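Local atomic coordinates of queuine lyase ([Clostridium] spiroforme DSM 1552, PDB entry 6P78), a protein that binds a [4Fe-4S] cluster, S-adenosylmethionine and queuine, and probably cleaves queuine as a radical SAM C-N lyase. Residues K223-E228 / Y238-I243; K68-V73 / F93-E98; K105-K110 / E132-E137. All blocks are in the same frame, centred on the assembly; numbering follows the deposited sequence.

Interaction 1 (K223-E228 / Y238-I243); sequences KWFDEE and YDYLGI
F225 meets Y240 along the CD2-CE2 side of its ring. The two side chains extend from opposite elements and overlap near their ends, so that the phenol oxygen of Y240 comes to the edge of the F225 ring, near its plane, with OH 3.6 Å from both F225 CD2 and F225 CE2. F225 CE2 also lies 3.8 Å from Y240 CE2, reaching the tyrosine ring obliquely. In both residues CG is anti to the backbone N (chi1 -173° in F225, -171° in Y240), which points each ring toward the opposite element. One residue further on, D226 stays 4.3 Å from the phenol, measured from OD1 to Y240 OH, and is joined to it through a water. The water donates to D226 OD1 and meets Y240 OH in the plane of the tyrosine ring; both links, at 2.5 Å from the water oxygen, are unusually short and their exact lengths uncertain. D226 OD1 also forms a salt bridge with K233, so the aspartate is shared between the water and a charged partner. The F225 ring itself packs on I189 of helix 186-199, L232 of helix 230-233 and I207, which Y240 also touches, placing helix 219-228 against strand 238-241, parallel to strand 203-207.

Interaction 2 (K68-V73 / F93-E98); sequences KINDEV and FELPDE
N70 rests its amide nitrogen against the hydrocarbon of L95 and P96, and these van der Waals touches are the direct contact between the two segments. ND2 of N70 lies 3.8 Å from P96 CD and 4.0 Å from P96 CG, meeting the pyrrolidine ring on its CG-CD side as the two side chains cross obliquely. L95 adds a methyl from another direction: its CD2 stands 4.1 Å from N70 ND2, displaced to one side of the amide plane. With chi1 at -70°, N70 turns CG beside its own backbone N and carries the amide out from helix 63-74.

That helix belongs to the beta-alpha-beta crossover between the parallel strands 35-39 and 83-87 of the radical SAM core. The segment facing it leads from strand 83-87 into helix 97-109, with P96 at the N-cap position, so N70 reaches the start of the next helix in the series.

Hydrogen bonds hold both ends of the buried amide. ND2 of N70 bonds to T99 OG1 in the first turn of helix 97-109, while OD1 of N70 is bonded to the backbone N of K41. Together they should fix the rotation of the group and give both its oxygen and its nitrogen a polar partner beside the two apolar side chains.

A charged link runs alongside, where D71 OD1 forms a salt bridge with R102 of helix 97-109.

Interaction 3 (K105-K110 / E132-E137); sequences KIIGEK and EKFKIE
Two successive helices of the parallel beta/alpha radical SAM core, 97-109 and 127-134, come together near their C-terminal ends, where I107 of the first packs on F134 in the last turn of the second and on I136 just beyond it. The tighter pair is I107 with I136: CG2 of I107 lies 3.7 Å from CD1 of I136 and 4.1 Å from its CG2, the side chains crossing at a slant, the CG2 branch of I107 against the end of I136's longer arm. I107 places CG2 anti to its backbone N while CG1 swings beside that N (chi1 -71°), and CG1 is thereby directed to the ring edge of F134. I107 CG1 approaches that edge near the ring plane, 4.4 Å from F134 CD2, a looser touch than the isoleucine pair.

I136 reaches I107 because the chain turns sharply once helix 127-134 ends. K135 adopts a positive phi, 69°, and its NZ bonds back to the carbonyl oxygen of E132 at 3.1 Å, in the carbonyl plane. I136 follows just before strand 137-141. K133 binds helix 97-109 as well, through a salt bridge to E101 and a cation-pi contact with Y104.

Between the segments themselves no hydrogen bond or ion pair forms. The contact therefore rests on shape and on the removal of aliphatic and aromatic carbon from water, while the charged ends of K133 and E137 find partners elsewhere.

Interactions 2 and 3 use the same element, helix 97-109. Interaction 2 engages the approach to its start and interaction 3 its last turns, their centres about 16 Å apart; through them helix 97-109 is joined to helix 63-74 before it and helix 127-134 after it. Both are buried, yet one sets a hydrogen-bonded amide among carbons and the other is wholly apolar. Interaction 1 lies on the opposite side of the chain's centre, about 32 and 33 Å from the others between centres. It is partly buried, joins a helix to a strand, and grades from aromatic packing to a water bridge at the surface. Its strand also carries L241, which touches the bound queuine.

Interaction 1 (K223-E228 / Y238-I243)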
loop_
_atom_site.group_PDB
_atom_site.type_symbol
_atom_site.label_atom_id
_atom_site.label_comp_id
_atom_site.label_asym_id
_atom_site.label_seq_id
_atom_site.Cartn_x
_atom_site.Cartn_y
_atom_site.Cartn_z
ATOM N N LYS A 223 -0.318 -9.393 20.455
ATOM C CA LYS A 223 0.312 -9.046 21.721
ATOM C C LYS A 223 1.792 -9.406 21.700
ATOM O O LYS A 223 2.646 -8.645 22.174
ATOM C CB LYS A 223 -0.411 -9.768 22.862
ATOM C CG LYS A 223 0.056 -9.420 24.262
ATOM C CD LYS A 223 -0.861 -10.110 25.286
ATOM C CE LYS A 223 -0.379 -9.924 26.703
ATOM N NZ LYS A 223 -0.668 -8.538 27.154
ATOM N N TRP A 224 2.108 -10.584 21.175
ATOM C CA TRP A 224 3.498 -11.017 21.148
ATOM C C TRP A 224 4.317 -10.127 20.223
ATOM O O TRP A 224 5.411 -9.674 20.580
ATOM C CB TRP A 224 3.580 -12.482 20.708
ATOM C CG TRP A 224 4.916 -12.883 20.166
ATOM C CD1 TRP A 224 6.008 -13.262 20.892
ATOM C CD2 TRP A 224 5.298 -12.978 18.785
ATOM N NE1 TRP A 224 7.048 -13.573 20.058
ATOM C CE2 TRP A 224 6.641 -13.412 18.759
ATOM C CE3 TRP A 224 4.638 -12.752 17.573
ATOM C CZ2 TRP A 224 7.339 -13.612 17.566
ATOM C CZ3 TRP A 224 5.335 -12.945 16.385
ATOM C CH2 TRP A 224 6.672 -13.368 16.393
ATOM N N PHE A 225 3.776 -9.837 19.044
ATOM C CA PHE A 225 4.494 -9.032 18.068
ATOM C C PHE A 225 4.735 -7.629 18.601
ATOM O O PHE A 225 5.831 -7.076 18.446
ATOM C CB PHE A 225 3.712 -9.002 16.755
ATOM C CG PHE A 225 4.450 -8.345 15.631
ATOM C CD1 PHE A 225 5.417 -9.033 14.920
ATOM C CD2 PHE A 225 4.173 -7.031 15.282
ATOM C CE1 PHE A 225 6.098 -8.429 13.874
ATOM C CE2 PHE A 225 4.858 -6.420 14.241
ATOM C CZ PHE A 225 5.825 -7.126 13.542
ATOM N N ASP A 226 3.744 -7.064 19.291
ATOM C CA ASP A 226 3.888 -5.703 19.794
ATOM C C ASP A 226 5.068 -5.580 20.749
ATOM O O ASP A 226 5.757 -4.557 20.759
ATOM C CB ASP A 226 2.597 -5.256 20.466
ATOM C CG ASP A 226 2.690 -3.855 20.993
ATOM O OD1 ASP A 226 2.848 -2.933 20.163
ATOM O OD2 ASP A 226 2.620 -3.682 22.228
ATOM N N GLU A 227 5.332 -6.616 21.547
ATOM C CA GLU A 227 6.467 -6.545 22.462
ATOM C C GLU A 227 7.762 -7.012 21.808
ATOM O O GLU A 227 8.809 -6.387 21.997
ATOM C CB GLU A 227 6.187 -7.357 23.730
ATOM C CG GLU A 227 5.957 -8.845 23.491
ATOM C CD GLU A 227 5.303 -9.561 24.672
ATOM O OE1 GLU A 227 4.716 -10.652 24.458
ATOM O OE2 GLU A 227 5.381 -9.036 25.805
ATOM N N GLU A 228 7.704 -8.081 21.011
ATOM C CA GLU A 228 8.927 -8.685 20.490
ATOM C C GLU A 228 9.549 -7.846 19.383
ATOM O O GLU A 228 10.779 -7.794 19.266
ATOM C CB GLU A 228 8.636 -10.097 19.984
ATOM C CG GLU A 228 9.789 -10.746 19.221
ATOM C CD GLU A 228 10.797 -11.434 20.125
ATOM O OE1 GLU A 228 10.860 -11.090 21.329
ATOM O OE2 GLU A 228 11.527 -12.326 19.627
ATOM N N TYR A 238 10.877 1.557 7.519
ATOM C CA TYR A 238 9.621 0.818 7.418
ATOM C C TYR A 238 8.538 1.587 8.156
ATOM O O TYR A 238 8.752 2.033 9.284
ATOM C CB TYR A 238 9.763 -0.606 8.006
ATOM C CG TYR A 238 10.931 -1.365 7.399
ATOM C CD1 TYR A 238 10.967 -1.615 6.036
ATOM C CD2 TYR A 238 12.008 -1.780 8.174
ATOM C CE1 TYR A 238 12.022 -2.264 5.455
ATOM C CE2 TYR A 238 13.078 -2.466 7.604
ATOM C CZ TYR A 238 13.081 -2.699 6.250
ATOM O OH TYR A 238 14.128 -3.345 5.659
ATOM N N ASP A 239 7.393 1.775 7.511
ATOM C CA ASP A 239 6.272 2.429 8.165
ATOM C C ASP A 239 5.508 1.400 8.975
ATOM O O ASP A 239 5.289 0.274 8.527
ATOM C CB ASP A 239 5.345 3.077 7.135
ATOM C CG ASP A 239 6.018 4.229 6.401
ATOM O OD1 ASP A 239 6.615 5.110 7.075
ATOM O OD2 ASP A 239 5.978 4.248 5.149
ATOM N N TYR A 240 5.076 1.783 10.167
ATOM C CA TYR A 240 4.422 0.833 11.063
ATOM C C TYR A 240 3.042 1.385 11.405
ATOM O O TYR A 240 2.935 2.507 11.915
ATOM C CB TYR A 240 5.279 0.625 12.313
ATOM C CG TYR A 240 4.859 -0.480 13.262
ATOM C CD1 TYR A 240 3.710 -0.359 14.041
ATOM C CD2 TYR A 240 5.648 -1.616 13.425
ATOM C CE1 TYR A 240 3.333 -1.367 14.927
ATOM C CE2 TYR A 240 5.287 -2.619 14.313
ATOM C CZ TYR A 240 4.132 -2.488 15.064
ATOM O OH TYR A 240 3.780 -3.491 15.952
ATOM N N LEU A 241 1.981 0.617 11.103
ATOM C CA LEU A 241 0.609 1.080 11.361
ATOM C C LEU A 241 -0.070 0.130 12.338
ATOM O O LEU A 241 -0.474 -0.979 11.957
ATOM C CB LEU A 241 -0.222 1.181 10.081
ATOM C CG LEU A 241 0.074 2.354 9.162
ATOM C CD1 LEU A 241 1.221 2.001 8.254
ATOM C CD2 LEU A 241 -1.166 2.731 8.349
ATOM N N GLY A 242 -0.216 0.569 13.590
ATOM C CA GLY A 242 -0.960 -0.232 14.553
ATOM C C GLY A 242 -2.440 -0.298 14.230
ATOM O O GLY A 242 -3.113 -1.272 14.577
ATOM N N ILE A 243 -2.956 0.719 13.545
ATOM C CA ILE A 243 -4.354 0.827 13.118
ATOM C C ILE A 243 -4.342 1.372 11.693
ATOM O O ILE A 243 -3.553 2.287 11.404
ATOM C CB ILE A 243 -5.153 1.765 14.042
ATOM C CG1 ILE A 243 -5.121 1.290 15.501
ATOM C CG2 ILE A 243 -6.581 1.907 13.564
ATOM C CD1 ILE A 243 -5.689 2.333 16.462
HETATM O O HOH W 1 2.085 -3.351 17.794
#

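Interaction 2 (K68-V73 / F93-E98)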
loop_
_atom_site.group_PDB
_atom_site.type_symbol
_atom_site.label_atom_id
_atom_site.label_comp_id
_atom_site.label_asym_id
_atom_site.label_seq_id
_atom_site.Cartn_x
_atom_site.Cartn_y
_atom_site.Cartn_z
ATOM N N LYS A 68 -14.168 13.499 -10.655
ATOM C CA LYS A 68 -14.665 14.714 -10.008
ATOM C C LYS A 68 -14.317 14.717 -8.523
ATOM O O LYS A 68 -13.857 15.732 -7.980
ATOM C CB LYS A 68 -16.178 14.811 -10.216
ATOM C CG LYS A 68 -16.754 16.198 -10.141
ATOM C CD LYS A 68 -18.280 16.147 -10.063
ATOM C CE LYS A 68 -18.844 17.363 -9.333
ATOM N NZ LYS A 68 -18.910 17.167 -7.856
ATOM N N ILE A 69 -14.547 13.578 -7.853
ATOM C CA ILE A 69 -14.161 13.402 -6.454
ATOM C C ILE A 69 -12.653 13.563 -6.291
ATOM O O ILE A 69 -12.174 14.261 -5.388
ATOM C CB ILE A 69 -14.623 12.019 -5.949
ATOM C CG1 ILE A 69 -16.145 11.941 -5.835
ATOM C CG2 ILE A 69 -13.959 11.657 -4.611
ATOM C CD1 ILE A 69 -16.708 12.581 -4.579
ATOM N N ASN A 70 -11.879 12.897 -7.152
ATOM C CA ASN A 70 -10.425 12.946 -7.028
ATOM C C ASN A 70 -9.893 14.354 -7.241
ATOM O O ASN A 70 -8.915 14.757 -6.596
ATOM C CB ASN A 70 -9.788 11.992 -8.023
ATOM C CG ASN A 70 -10.024 10.552 -7.654
ATOM O OD1 ASN A 70 -10.432 10.257 -6.529
ATOM N ND2 ASN A 70 -9.778 9.650 -8.597
ATOM N N ASP A 71 -10.509 15.115 -8.144
ATOM C CA ASP A 71 -9.949 16.422 -8.448
ATOM C C ASP A 71 -9.998 17.345 -7.242
ATOM O O ASP A 71 -9.097 18.175 -7.072
ATOM C CB ASP A 71 -10.675 17.070 -9.629
ATOM C CG ASP A 71 -9.731 17.853 -10.518
ATOM O OD1 ASP A 71 -8.752 17.250 -11.007
ATOM O OD2 ASP A 71 -9.955 19.065 -10.724
ATOM N N GLU A 72 -11.027 17.216 -6.400
ATOM C CA GLU A 72 -11.102 18.050 -5.203
ATOM C C GLU A 72 -10.035 17.681 -4.185
ATOM O O GLU A 72 -9.591 18.544 -3.413
ATOM C CB GLU A 72 -12.491 17.968 -4.571
ATOM C CG GLU A 72 -13.599 18.337 -5.535
ATOM C CD GLU A 72 -13.522 19.799 -5.966
ATOM O OE1 GLU A 72 -13.574 20.059 -7.190
ATOM O OE2 GLU A 72 -13.388 20.690 -5.087
ATOM N N VAL A 73 -9.615 16.414 -4.164
ATOM C CA VAL A 73 -8.527 16.014 -3.285
ATOM C C VAL A 73 -7.203 16.532 -3.820
ATOM O O VAL A 73 -6.379 17.077 -3.070
ATOM C CB VAL A 73 -8.503 14.486 -3.137
ATOM C CG1 VAL A 73 -7.376 14.085 -2.191
ATOM C CG2 VAL A 73 -9.862 13.989 -2.655
ATOM N N PHE A 93 -3.071 1.911 -11.404
ATOM C CA PHE A 93 -3.512 1.852 -12.793
ATOM C C PHE A 93 -5.026 1.889 -12.942
ATOM O O PHE A 93 -5.510 2.147 -14.045
ATOM C CB PHE A 93 -2.930 0.594 -13.470
ATOM C CG PHE A 93 -1.430 0.551 -13.417
ATOM C CD1 PHE A 93 -0.670 1.281 -14.325
ATOM C CD2 PHE A 93 -0.773 -0.171 -12.430
ATOM C CE1 PHE A 93 0.718 1.275 -14.270
ATOM C CE2 PHE A 93 0.616 -0.165 -12.347
ATOM C CZ PHE A 93 1.368 0.546 -13.270
ATOM N N GLU A 94 -5.778 1.683 -11.867
ATOM C CA GLU A 94 -7.232 1.704 -11.932
ATOM C C GLU A 94 -7.785 3.111 -11.733
ATOM O O GLU A 94 -8.996 3.303 -11.818
ATOM C CB GLU A 94 -7.821 0.746 -10.893
ATOM C CG GLU A 94 -7.597 -0.713 -11.306
ATOM C CD GLU A 94 -7.200 -1.633 -10.166
ATOM O OE1 GLU A 94 -7.271 -1.220 -9.003
ATOM O OE2 GLU A 94 -6.818 -2.784 -10.447
ATOM N N LEU A 95 -6.925 4.081 -11.474
ATOM C CA LEU A 95 -7.391 5.462 -11.387
ATOM C C LEU A 95 -7.880 5.937 -12.750
ATOM O O LEU A 95 -7.438 5.439 -13.785
ATOM C CB LEU A 95 -6.271 6.374 -10.905
ATOM C CG LEU A 95 -5.869 6.167 -9.453
ATOM C CD1 LEU A 95 -4.570 6.890 -9.173
ATOM C CD2 LEU A 95 -6.985 6.643 -8.530
ATOM N N PRO A 96 -8.812 6.894 -12.773
ATOM C CA PRO A 96 -9.221 7.489 -14.046
ATOM C C PRO A 96 -7.995 7.993 -14.797
ATOM O O PRO A 96 -7.005 8.423 -14.197
ATOM C CB PRO A 96 -10.136 8.651 -13.625
ATOM C CG PRO A 96 -10.634 8.275 -12.258
ATOM C CD PRO A 96 -9.569 7.409 -11.621
ATOM N N ASP A 97 -8.061 7.930 -16.129
ATOM C CA ASP A 97 -6.941 8.441 -16.906
ATOM C C ASP A 97 -6.703 9.916 -16.617
ATOM O O ASP A 97 -5.551 10.352 -16.552
ATOM C CB ASP A 97 -7.180 8.212 -18.399
ATOM C CG ASP A 97 -7.025 6.744 -18.795
ATOM O OD1 ASP A 97 -5.872 6.269 -18.936
ATOM O OD2 ASP A 97 -8.060 6.063 -18.967
ATOM N N GLU A 98 -7.776 10.678 -16.382
ATOM C CA GLU A 98 -7.637 12.104 -16.096
ATOM C C GLU A 98 -7.019 12.333 -14.724
ATOM O O GLU A 98 -6.292 13.314 -14.534
ATOM C CB GLU A 98 -8.997 12.810 -16.190
ATOM C CG GLU A 98 -9.696 12.700 -17.546
ATOM C CD GLU A 98 -10.298 11.315 -17.814
ATOM O OE1 GLU A 98 -10.388 10.930 -19.005
ATOM O OE2 GLU A 98 -10.661 10.604 -16.843
#

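Interaction 3 (K105-K110 / E132-E137)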
loop_
_atom_site.group_PDB
_atom_site.type_symbol
_atom_site.label_atom_id
_atom_site.label_comp_id
_atom_site.label_asym_id
_atom_site.label_seq_id
_atom_site.Cartn_x
_atom_site.Cartn_y
_atom_site.Cartn_z
ATOM N N LYS A 105 0.946 16.013 -13.914
ATOM C CA LYS A 105 1.084 17.463 -13.995
ATOM C C LYS A 105 1.532 18.041 -12.661
ATOM O O LYS A 105 2.456 18.861 -12.600
ATOM C CB LYS A 105 -0.244 18.086 -14.418
ATOM C CG LYS A 105 -0.522 18.076 -15.906
ATOM C CD LYS A 105 -2.013 18.350 -16.141
ATOM C CE LYS A 105 -2.345 18.528 -17.607
ATOM N NZ LYS A 105 -3.229 17.421 -18.086
ATOM N N ILE A 106 0.892 17.606 -11.578
ATOM C CA ILE A 106 1.191 18.133 -10.251
ATOM C C ILE A 106 2.634 17.831 -9.857
ATOM O O ILE A 106 3.303 18.654 -9.225
ATOM C CB ILE A 106 0.186 17.557 -9.240
ATOM C CG1 ILE A 106 -1.175 18.231 -9.408
ATOM C CG2 ILE A 106 0.702 17.668 -7.804
ATOM C CD1 ILE A 106 -2.286 17.522 -8.631
ATOM N N ILE A 107 3.121 16.633 -10.191
ATOM C CA ILE A 107 4.515 16.278 -9.922
ATOM C C ILE A 107 5.458 17.344 -10.465
ATOM O O ILE A 107 6.405 17.771 -9.794
ATOM C CB ILE A 107 4.836 14.905 -10.537
ATOM C CG1 ILE A 107 4.133 13.784 -9.769
ATOM C CG2 ILE A 107 6.342 14.699 -10.628
ATOM C CD1 ILE A 107 4.098 13.988 -8.295
ATOM N N GLY A 108 5.217 17.782 -11.700
ATOM C CA GLY A 108 6.099 18.765 -12.309
ATOM C C GLY A 108 5.869 20.157 -11.752
ATOM O O GLY A 108 6.820 20.907 -11.521
ATOM N N GLU A 109 4.607 20.510 -11.502
ATOM C CA GLU A 109 4.291 21.883 -11.105
ATOM C C GLU A 109 4.705 22.161 -9.668
ATOM O O GLU A 109 5.114 23.288 -9.341
ATOM C CB GLU A 109 2.797 22.151 -11.278
ATOM C CG GLU A 109 2.294 22.045 -12.706
ATOM C CD GLU A 109 0.781 22.166 -12.791
ATOM O OE1 GLU A 109 0.104 21.730 -11.823
ATOM O OE2 GLU A 109 0.277 22.694 -13.815
ATOM N N LYS A 110 4.587 21.156 -8.801
ATOM C CA LYS A 110 4.897 21.280 -7.386
ATOM C C LYS A 110 6.282 20.746 -7.054
ATOM O O LYS A 110 6.640 20.672 -5.871
ATOM C CB LYS A 110 3.836 20.562 -6.548
ATOM C CG LYS A 110 2.388 21.066 -6.733
ATOM C CD LYS A 110 2.261 22.570 -6.602
ATOM C CE LYS A 110 0.794 23.008 -6.571
ATOM N NZ LYS A 110 0.640 24.421 -6.132
ATOM N N GLU A 132 9.163 5.136 -16.611
ATOM C CA GLU A 132 9.721 5.927 -17.703
ATOM C C GLU A 132 8.868 7.143 -18.004
ATOM O O GLU A 132 9.397 8.169 -18.434
ATOM C CB GLU A 132 9.877 5.064 -18.953
ATOM C CG GLU A 132 10.843 3.913 -18.732
ATOM C CD GLU A 132 11.217 3.190 -20.012
ATOM O OE1 GLU A 132 11.550 1.983 -19.933
ATOM O OE2 GLU A 132 11.188 3.829 -21.090
ATOM N N LYS A 133 7.556 7.050 -17.802
ATOM C CA LYS A 133 6.710 8.210 -18.060
ATOM C C LYS A 133 6.919 9.278 -16.995
ATOM O O LYS A 133 7.110 10.455 -17.316
ATOM C CB LYS A 133 5.240 7.799 -18.117
ATOM C CG LYS A 133 4.326 8.962 -18.511
ATOM C CD LYS A 133 2.873 8.689 -18.171
ATOM C CE LYS A 133 2.016 9.924 -18.469
ATOM N NZ LYS A 133 0.593 9.747 -18.060
ATOM N N PHE A 134 6.918 8.879 -15.719
ATOM C CA PHE A 134 6.919 9.850 -14.626
ATOM C C PHE A 134 8.302 10.431 -14.352
ATOM O O PHE A 134 8.401 11.542 -13.811
ATOM C CB PHE A 134 6.344 9.206 -13.362
ATOM C CG PHE A 134 4.840 9.312 -13.267
ATOM C CD1 PHE A 134 4.022 8.557 -14.089
ATOM C CD2 PHE A 134 4.251 10.208 -12.391
ATOM C CE1 PHE A 134 2.644 8.670 -14.010
ATOM C CE2 PHE A 134 2.871 10.323 -12.315
ATOM C CZ PHE A 134 2.072 9.551 -13.125
ATOM N N LYS A 135 9.368 9.700 -14.708
ATOM C CA LYS A 135 10.775 10.117 -14.635
ATOM C C LYS A 135 11.343 10.262 -13.221
ATOM O O LYS A 135 12.508 9.913 -12.991
ATOM C CB LYS A 135 10.997 11.418 -15.402
ATOM C CG LYS A 135 10.326 11.417 -16.754
ATOM C CD LYS A 135 11.200 10.812 -17.827
ATOM C CE LYS A 135 10.911 11.477 -19.175
ATOM N NZ LYS A 135 9.625 10.983 -19.752
ATOM N N ILE A 136 10.562 10.770 -12.268
ATOM C CA ILE A 136 11.041 10.918 -10.889
ATOM C C ILE A 136 11.132 9.575 -10.170
ATOM O O ILE A 136 10.631 8.566 -10.662
ATOM C CB ILE A 136 10.134 11.875 -10.099
ATOM C CG1 ILE A 136 8.718 11.314 -9.970
ATOM C CG2 ILE A 136 10.131 13.217 -10.754
ATOM C CD1 ILE A 136 7.920 11.905 -8.788
ATOM N N GLU A 137 11.765 9.562 -8.989
ATOM C CA GLU A 137 11.841 8.345 -8.171
ATOM C C GLU A 137 10.447 7.865 -7.765
ATOM O O GLU A 137 9.689 8.595 -7.121
ATOM C CB GLU A 137 12.689 8.612 -6.920
ATOM C CG GLU A 137 12.841 7.408 -6.004
ATOM C CD GLU A 137 13.605 7.716 -4.716
ATOM O OE1 GLU A 137 13.813 8.907 -4.391
ATOM O OE2 GLU A 137 14.004 6.757 -4.017
#